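Local coordinates for ABC-type phosphate transport system, periplasmic component (Lactobacillus brevis, PDB 4ECF), which probably serves as the phosphate-binding receptor of an ABC importer of the PstSACB type, taking up phosphate for transport across the cytoplasmic membrane, at residues 23-28 and 217-222; 39-44 and 58-63; 125-128 and 132-135. All coordinates share one frame; numbering follows the deposited sequence.

In the fold
Contacts 2 and 3 build two walls of one phosphate site, whereas contact 1 is a packing contact remote from it. In contact 2 the start of helix 41-50 meets the loop after strand 55-58; in contact 3 strand 123-127 meets helix 132-140. The centres of contacts 2 and 3 lie about 12 Å apart, and both touch the same phosphate ion. They meet directly: OD2 of Asp-59 lies 3.5 Å from N of Thr-133, and CD1 of Leu-60 packs on CB of Ala-135. Contact 1, between helices 15-28 and 218-228, is centred about 22 Å from contact 2 and about 30 Å from contact 3, across the chain's centre from the latter. Along the chain it encloses both.

Contact 1. Residues 23-28 and 217-222; sequences EQYTGE and TGLTKA. With EDO (1,2-ethanediol), chain J.
Tyr-25 reaches out from helix 15-28 to Leu-219 and Ala-222 in the first turns of helix 218-228, a helix-helix contact at one end of the periplasmic binding protein fold that brings together parts of the chain 189 residues apart. The tight part is small: the outer ring atoms and hydroxyl of Tyr-25 against CD1 of Leu-219 and CB of Ala-222. CG stands anti to the backbone N (chi1 -174°), which carries the ring away from its own helix and across the gap, bridging backbones whose nearest CA atoms, those of Tyr-25 and Ala-222, are 9.5 Å apart. Atom CE1 of Tyr-25 meets the methyl CD1 of Leu-219 at 3.5 Å, the methyl lying oblique to the ring, and the two side chains run past each other in opposite directions. Ala-222, itself only partly exposed, places its CB 3.4 Å from OH of Tyr-25. Inward of these, Leu-219 rests on Glu-4 and Ile-6 of strand 4-10, while Tyr-25 touches Thr-32 and Ile-34 of strand 32-39; its ring also stacks with His-29 and makes an edge-to-face contact with Tyr-226. The aromatic side chain is therefore buried from several directions, although the two segments bury just 131 Å² between them.

The loose side lies along the outer turns. Glu-28, though exposed, bonds through OE1 to OH of Tyr-226. Thr-217, in the loop leading into helix 218-228, and Lys-221 are exposed too. There a 1,2-ethanediol, probably from the crystallisation liquor, accepts a hydrogen bond at O1 from N of Thr-217 (2.9 Å).

Contact 2. Residues 39-44 and 58-63; sequences GGTGTG and SDLFAG. With PO4 (phosphate ion), chain B.
Thr-41, in the first turn of helix 41-50, meets Ser-58, Asp-59 and Leu-60 just where strand 55-58 gives way to a loop. This is part of the phosphate site of a periplasmic binding protein, formed where strands end and helices begin. Gly-40 occupies the N-cap position, and the helix opens toward the anion.

Hydrogen bonding converges on the threonine hydroxyl. Its OG1 accepts a nearly straight bond from the backbone N of Asp-59 (3.1 Å, 173°) and donates to O2 of the phosphate at 2.8 Å. The same phosphate oxygen also receives the backbone N-H of Thr-41, so one residue grips it twice. With OG1 anti to the carbonyl carbon (chi1 -73°), the hydroxyl stays beside its own backbone N, which lets both groups reach one oxygen. Ser-58 has a separate bond within the loop: its OG donates to O of Leu-60 at 2.7 Å, in the carbonyl plane and on a lone pair.

Acid and anion also meet. OD2 of Asp-59 lies only 2.5 Å from O4 of the phosphate, so one of the two acid groups probably holds a proton and donates it, while OD1 is hydrogen-bonded to OG of Ser-11. Ser-11, Thr-12, Ala-13 and Ser-131 add further bonds to the ion.

Apolar packing falls to the other branch of Thr-41. The methyl CG2 points away from the phosphate and sits against CG and CD1 of Leu-60, 4.1 Å from each. It also makes a close van der Waals contact with a polar atom, OG of Ser-58, at 3.2 Å.

Contact 3. Residues 125-128 and 132-135; sequences INRA and GTRA. With PO4 (phosphate ion), chain B.
Arg-134 and Arg-127 carry most of the surface buried here, yet their side chains do different work. Arg-134 leaves helix 132-140 with CG anti to the backbone N (chi1 176°) and stays extended as far as NE, which lays it alongside the end of strand 123-127. Its NH1 donates to O of Arg-127 at 2.7 Å, nearly along the C=O axis and close to the guanidinium plane, while CG of Asn-126, whose ND2 is hydrogen-bonded to OH of Tyr-172, lies over one face of the group. NE of Arg-134 forms a salt bridge with Glu-138. An alanine here would probably leave the Arg-127 carbonyl without this donor and Glu-138 without its salt-bridge partner.

Arg-127 instead bends at chi2 and chi3, curling its guanidinium back to the phosphate. NH2 of Arg-127 donates to O3 of the phosphate at 2.8 Å, and its NH1 makes a weak bond to O1. Thr-133, also partly buried by the contact, holds O1 through OG1 at 2.7 Å and through its backbone N at 3.0 Å, and the neighbouring N of Gly-132 binds O2. Backbone amides at a helix start thus face the anion, and the helix dipole probably adds to their pull.

The contact forms the first strand-to-helix step of the beta-alpha-beta unit 123-127, 132-140 and 151-153. Strand 123-127 runs between the parallel strands 151-153 and 169-174, and Arg-127 also packs on helix 156-165.

Contact 1. Residues 23-28 and 217-222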
loop_
_atom_site.group_PDB
_atom_site.type_symbol
_atom_site.label_atom_id
_atom_site.label_comp_id
_atom_site.label_asym_id
_atom_site.label_seq_id
_atom_site.Cartn_x
_atom_site.Cartn_y
_atom_site.Cartn_z
ATOM N N GLU A 23 14.571 7.814 -9.925
ATOM C CA GLU A 23 15.006 8.234 -11.263
ATOM C C GLU A 23 15.181 9.745 -11.313
ATOM O O GLU A 23 16.098 10.270 -11.948
ATOM C CB GLU A 23 13.995 7.780 -12.350
ATOM C CG GLU A 23 14.513 7.997 -13.782
ATOM C CD GLU A 23 14.375 9.440 -14.291
ATOM O OE1 GLU A 23 13.408 10.123 -13.869
ATOM O OE2 GLU A 23 15.237 9.908 -15.102
ATOM N N GLN A 24 14.300 10.459 -10.639
ATOM C CA GLN A 24 14.438 11.892 -10.593
ATOM C C GLN A 24 15.736 12.295 -9.872
ATOM O O GLN A 24 16.480 13.125 -10.370
ATOM C CB GLN A 24 13.196 12.526 -9.981
ATOM C CG GLN A 24 13.157 14.035 -10.184
ATOM C CD GLN A 24 11.835 14.625 -9.805
ATOM O OE1 GLN A 24 11.723 15.295 -8.764
ATOM N NE2 GLN A 24 10.830 14.388 -10.632
ATOM N N TYR A 25 16.007 11.669 -8.729
ATOM C CA TYR A 25 17.217 11.944 -7.968
ATOM C C TYR A 25 18.465 11.674 -8.818
ATOM O O TYR A 25 19.362 12.498 -8.922
ATOM C CB TYR A 25 17.258 11.058 -6.710
ATOM C CG TYR A 25 18.422 11.439 -5.831
ATOM C CD1 TYR A 25 19.707 10.954 -6.064
ATOM C CD2 TYR A 25 18.276 12.373 -4.834
ATOM C CE1 TYR A 25 20.787 11.359 -5.293
ATOM C CE2 TYR A 25 19.351 12.764 -4.061
ATOM C CZ TYR A 25 20.604 12.268 -4.299
ATOM O OH TYR A 25 21.703 12.686 -3.529
ATOM N N THR A 26 18.505 10.516 -9.469
ATOM C CA THR A 26 19.722 10.143 -10.210
ATOM C C THR A 26 19.964 11.035 -11.435
ATOM O O THR A 26 21.118 11.290 -11.823
ATOM C CB THR A 26 19.797 8.664 -10.605
ATOM O OG1 THR A 26 18.727 8.281 -11.444
ATOM C CG2 THR A 26 19.874 7.749 -9.337
ATOM N N GLY A 27 18.889 11.525 -12.050
ATOM C CA GLY A 27 19.041 12.449 -13.184
ATOM C C GLY A 27 19.482 13.828 -12.741
ATOM O O GLY A 27 19.964 14.612 -13.543
ATOM N N GLU A 28 19.287 14.142 -11.465
ATOM C CA GLU A 28 19.721 15.435 -10.885
ATOM C C GLU A 28 21.081 15.380 -10.156
ATOM O O GLU A 28 21.625 16.419 -9.791
ATOM C CB GLU A 28 18.620 15.924 -9.912
ATOM C CG GLU A 28 17.348 16.339 -10.653
ATOM C CD GLU A 28 16.133 16.586 -9.760
ATOM O OE1 GLU A 28 16.310 16.638 -8.544
ATOM O OE2 GLU A 28 15.012 16.771 -10.285
ATOM N N THR A 217 23.897 6.820 6.127
ATOM C CA THR A 217 24.945 7.725 5.607
ATOM C C THR A 217 24.936 7.736 4.076
ATOM O O THR A 217 24.204 6.970 3.422
ATOM C CB THR A 217 26.351 7.265 6.084
ATOM O OG1 THR A 217 26.588 5.941 5.620
ATOM C CG2 THR A 217 26.432 7.286 7.627
ATOM N N GLY A 218 25.735 8.633 3.498
ATOM C CA GLY A 218 25.988 8.653 2.084
ATOM C C GLY A 218 24.695 8.800 1.281
ATOM O O GLY A 218 23.779 9.532 1.640
ATOM N N LEU A 219 24.642 8.050 0.204
ATOM C CA LEU A 219 23.533 8.186 -0.750
ATOM C C LEU A 219 22.210 7.760 -0.151
ATOM O O LEU A 219 21.168 8.384 -0.451
ATOM C CB LEU A 219 23.830 7.394 -2.034
ATOM C CG LEU A 219 22.758 7.370 -3.141
ATOM C CD1 LEU A 219 22.355 8.792 -3.491
ATOM C CD2 LEU A 219 23.270 6.558 -4.361
ATOM N N THR A 220 22.209 6.733 0.708
ATOM C CA THR A 220 20.997 6.344 1.400
ATOM C C THR A 220 20.391 7.509 2.152
ATOM O O THR A 220 19.185 7.795 2.016
ATOM C CB THR A 220 21.240 5.159 2.367
ATOM O OG1 THR A 220 21.810 4.061 1.638
ATOM C CG2 THR A 220 19.915 4.750 3.055
ATOM N N LYS A 221 21.219 8.198 2.929
ATOM C CA LYS A 221 20.767 9.348 3.719
ATOM C C LYS A 221 20.287 10.472 2.799
ATOM O O LYS A 221 19.189 11.038 3.022
ATOM C CB LYS A 221 21.905 9.848 4.619
ATOM C CG LYS A 221 21.592 11.122 5.386
ATOM C CD LYS A 221 22.803 11.511 6.220
ATOM C CE LYS A 221 22.642 12.793 7.021
ATOM N NZ LYS A 221 21.630 12.663 8.125
ATOM N N ALA A 222 21.078 10.773 1.771
ATOM C CA ALA A 222 20.737 11.838 0.855
ATOM C C ALA A 222 19.426 11.604 0.132
ATOM O O ALA A 222 18.615 12.515 -0.013
ATOM C CB ALA A 222 21.867 12.090 -0.143
HETATM C C1 EDO J . 24.274 3.828 4.253
HETATM O O1 EDO J . 23.480 4.006 5.408
HETATM C C2 EDO J . 24.100 2.437 3.648
HETATM O O2 EDO J . 23.115 1.685 4.377
#

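Contact 2. Residues 39-44 and 58-63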
loop_
_atom_site.group_PDB
_atom_site.type_symbol
_atom_site.label_atom_id
_atom_site.label_comp_id
_atom_site.label_asym_id
_atom_site.label_seq_id
_atom_site.Cartn_x
_atom_site.Cartn_y
_atom_site.Cartn_z
ATOM N N GLY A 39 8.688 -7.144 -3.955
ATOM C CA GLY A 39 8.766 -8.230 -2.978
ATOM C C GLY A 39 7.756 -8.207 -1.850
ATOM O O GLY A 39 7.486 -9.236 -1.217
ATOM N N GLY A 40 7.229 -7.032 -1.578
ATOM C CA GLY A 40 6.246 -6.823 -0.539
ATOM C C GLY A 40 6.886 -6.277 0.723
ATOM O O GLY A 40 8.092 -6.442 0.952
ATOM N N THR A 41 6.034 -5.757 1.593
ATOM C CA THR A 41 6.449 -5.197 2.871
ATOM C C THR A 41 7.262 -6.184 3.688
ATOM O O THR A 41 8.301 -5.846 4.237
ATOM C CB THR A 41 5.231 -4.692 3.671
ATOM O OG1 THR A 41 4.773 -3.479 3.049
ATOM C CG2 THR A 41 5.593 -4.425 5.131
ATOM N N GLY A 42 6.789 -7.428 3.760
ATOM C CA GLY A 42 7.460 -8.445 4.583
ATOM C C GLY A 42 8.897 -8.728 4.190
ATOM O O GLY A 42 9.810 -8.843 5.057
ATOM N N THR A 43 9.127 -8.776 2.877
ATOM C CA THR A 43 10.459 -8.920 2.313
ATOM C C THR A 43 11.305 -7.648 2.585
ATOM O O THR A 43 12.484 -7.740 2.948
ATOM C CB THR A 43 10.358 -9.197 0.803
ATOM O OG1 THR A 43 9.764 -10.490 0.591
ATOM C CG2 THR A 43 11.697 -9.193 0.157
ATOM N N GLY A 44 10.713 -6.470 2.456
ATOM C CA GLY A 44 11.397 -5.244 2.767
ATOM C C GLY A 44 11.939 -5.234 4.185
ATOM O O GLY A 44 13.104 -4.938 4.412
ATOM N N SER A 58 8.315 -0.212 3.318
ATOM C CA SER A 58 7.287 -0.863 4.116
ATOM C C SER A 58 6.022 0.004 4.243
ATOM O O SER A 58 6.114 1.217 4.480
ATOM C CB SER A 58 7.825 -1.145 5.499
ATOM O OG SER A 58 6.867 -1.730 6.385
ATOM N N ASP A 59 4.867 -0.641 4.169
ATOM C CA ASP A 59 3.576 -0.008 4.516
ATOM C C ASP A 59 3.222 -0.115 5.974
ATOM O O ASP A 59 2.182 0.417 6.397
ATOM C CB ASP A 59 2.393 -0.648 3.723
ATOM C CG ASP A 59 2.712 -0.886 2.288
ATOM O OD1 ASP A 59 3.274 -0.006 1.629
ATOM O OD2 ASP A 59 2.316 -1.969 1.781
ATOM N N LEU A 60 4.037 -0.816 6.747
ATOM C CA LEU A 60 3.762 -1.096 8.151
ATOM C C LEU A 60 4.897 -0.580 9.052
ATOM O O LEU A 60 6.072 -0.485 8.637
ATOM C CB LEU A 60 3.589 -2.603 8.394
ATOM C CG LEU A 60 2.534 -3.302 7.541
ATOM C CD1 LEU A 60 2.527 -4.815 7.838
ATOM C CD2 LEU A 60 1.128 -2.668 7.721
ATOM N N PHE A 61 4.583 -0.303 10.304
ATOM C CA PHE A 61 5.648 -0.141 11.311
ATOM C C PHE A 61 6.394 -1.468 11.478
ATOM O O PHE A 61 5.755 -2.549 11.420
ATOM C CB PHE A 61 5.071 0.366 12.636
ATOM C CG PHE A 61 4.653 1.810 12.588
ATOM C CD1 PHE A 61 3.417 2.181 12.073
ATOM C CD2 PHE A 61 5.482 2.799 13.055
ATOM C CE1 PHE A 61 3.022 3.506 12.037
ATOM C CE2 PHE A 61 5.099 4.137 13.014
ATOM C CZ PHE A 61 3.854 4.479 12.518
ATOM N N ALA A 62 7.714 -1.399 11.712
ATOM C CA ALA A 62 8.540 -2.601 11.741
ATOM C C ALA A 62 8.058 -3.612 12.778
ATOM O O ALA A 62 7.999 -4.844 12.497
ATOM C CB ALA A 62 9.997 -2.258 11.966
ATOM N N GLY A 63 7.634 -3.094 13.933
ATOM C CA GLY A 63 7.094 -3.928 15.022
ATOM C C GLY A 63 5.813 -4.709 14.759
ATOM O O GLY A 63 5.478 -5.606 15.550
HETATM P P PO4 B . 2.727 -4.533 -0.272
HETATM O O1 PO4 B . 1.265 -4.962 -0.229
HETATM O O2 PO4 B . 3.465 -4.822 0.984
HETATM O O3 PO4 B . 3.443 -5.075 -1.477
HETATM O O4 PO4 B . 2.776 -2.942 -0.492
#

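Contact 3. Residues 125-128 and 132-135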
loop_
_atom_site.group_PDB
_atom_site.type_symbol
_atom_site.label_atom_id
_atom_site.label_comp_id
_atom_site.label_asym_id
_atom_site.label_seq_id
_atom_site.Cartn_x
_atom_site.Cartn_y
_atom_site.Cartn_z
ATOM N N ILE A 125 -9.501 -12.622 -4.806
ATOM C CA ILE A 125 -8.073 -12.579 -5.109
ATOM C C ILE A 125 -7.370 -11.917 -3.929
ATOM O O ILE A 125 -7.723 -10.815 -3.534
ATOM C CB ILE A 125 -7.807 -11.795 -6.418
ATOM C CG1 ILE A 125 -8.646 -12.353 -7.579
ATOM C CG2 ILE A 125 -6.315 -11.788 -6.743
ATOM C CD1 ILE A 125 -8.227 -13.710 -8.058
ATOM N N ASN A 126 -6.400 -12.601 -3.340
ATOM C CA ASN A 126 -5.686 -12.067 -2.182
ATOM C C ASN A 126 -4.230 -11.837 -2.517
ATOM O O ASN A 126 -3.689 -12.396 -3.488
ATOM C CB ASN A 126 -5.774 -13.047 -0.997
ATOM C CG ASN A 126 -7.042 -12.863 -0.204
ATOM O OD1 ASN A 126 -7.800 -13.810 -0.030
ATOM N ND2 ASN A 126 -7.256 -11.679 0.307
ATOM N N ARG A 127 -3.574 -10.998 -1.712
ATOM C CA ARG A 127 -2.145 -11.016 -1.696
ATOM C C ARG A 127 -1.669 -12.062 -0.705
ATOM O O ARG A 127 -2.415 -12.490 0.195
ATOM C CB ARG A 127 -1.610 -9.628 -1.298
ATOM C CG ARG A 127 -1.897 -8.527 -2.308
ATOM C CD ARG A 127 -0.947 -8.518 -3.517
ATOM N NE ARG A 127 0.429 -8.535 -3.035
ATOM C CZ ARG A 127 1.056 -7.466 -2.568
ATOM N NH1 ARG A 127 0.456 -6.283 -2.572
ATOM N NH2 ARG A 127 2.261 -7.586 -2.073
ATOM N N ALA A 128 -0.396 -12.425 -0.830
ATOM C CA ALA A 128 0.249 -13.308 0.123
ATOM C C ALA A 128 0.477 -12.661 1.477
ATOM O O ALA A 128 0.622 -11.441 1.597
ATOM C CB ALA A 128 1.562 -13.817 -0.445
ATOM N N GLY A 132 1.795 -5.660 3.027
ATOM C CA GLY A 132 1.347 -4.610 3.893
ATOM C C GLY A 132 -0.025 -4.106 3.496
ATOM O O GLY A 132 -0.834 -3.685 4.359
ATOM N N THR A 133 -0.320 -4.226 2.205
ATOM C CA THR A 133 -1.685 -3.917 1.685
ATOM C C THR A 133 -2.698 -4.864 2.333
ATOM O O THR A 133 -3.760 -4.422 2.832
ATOM C CB THR A 133 -1.751 -4.032 0.168
ATOM O OG1 THR A 133 -0.730 -3.195 -0.431
ATOM C CG2 THR A 133 -3.120 -3.501 -0.286
ATOM N N ARG A 134 -2.383 -6.147 2.316
ATOM C CA ARG A 134 -3.266 -7.109 2.909
ATOM C C ARG A 134 -3.474 -6.857 4.427
ATOM O O ARG A 134 -4.599 -6.870 4.894
ATOM C CB ARG A 134 -2.813 -8.537 2.664
ATOM C CG ARG A 134 -3.687 -9.572 3.373
ATOM C CD ARG A 134 -3.334 -10.970 2.947
ATOM N NE ARG A 134 -4.162 -11.926 3.683
ATOM C CZ ARG A 134 -4.243 -13.210 3.370
ATOM N NH1 ARG A 134 -3.579 -13.671 2.343
ATOM N NH2 ARG A 134 -5.023 -14.014 4.081
ATOM N N ALA A 135 -2.391 -6.604 5.181
ATOM C CA ALA A 135 -2.519 -6.339 6.609
ATOM C C ALA A 135 -3.409 -5.143 6.889
ATOM O O ALA A 135 -4.249 -5.158 7.777
ATOM C CB ALA A 135 -1.143 -6.178 7.244
HETATM P P PO4 B . 2.727 -4.533 -0.272
HETATM O O1 PO4 B . 1.265 -4.962 -0.229
HETATM O O2 PO4 B . 3.465 -4.822 0.984
HETATM O O3 PO4 B . 3.443 -5.075 -1.477
HETATM O O4 PO4 B . 2.776 -2.942 -0.492
#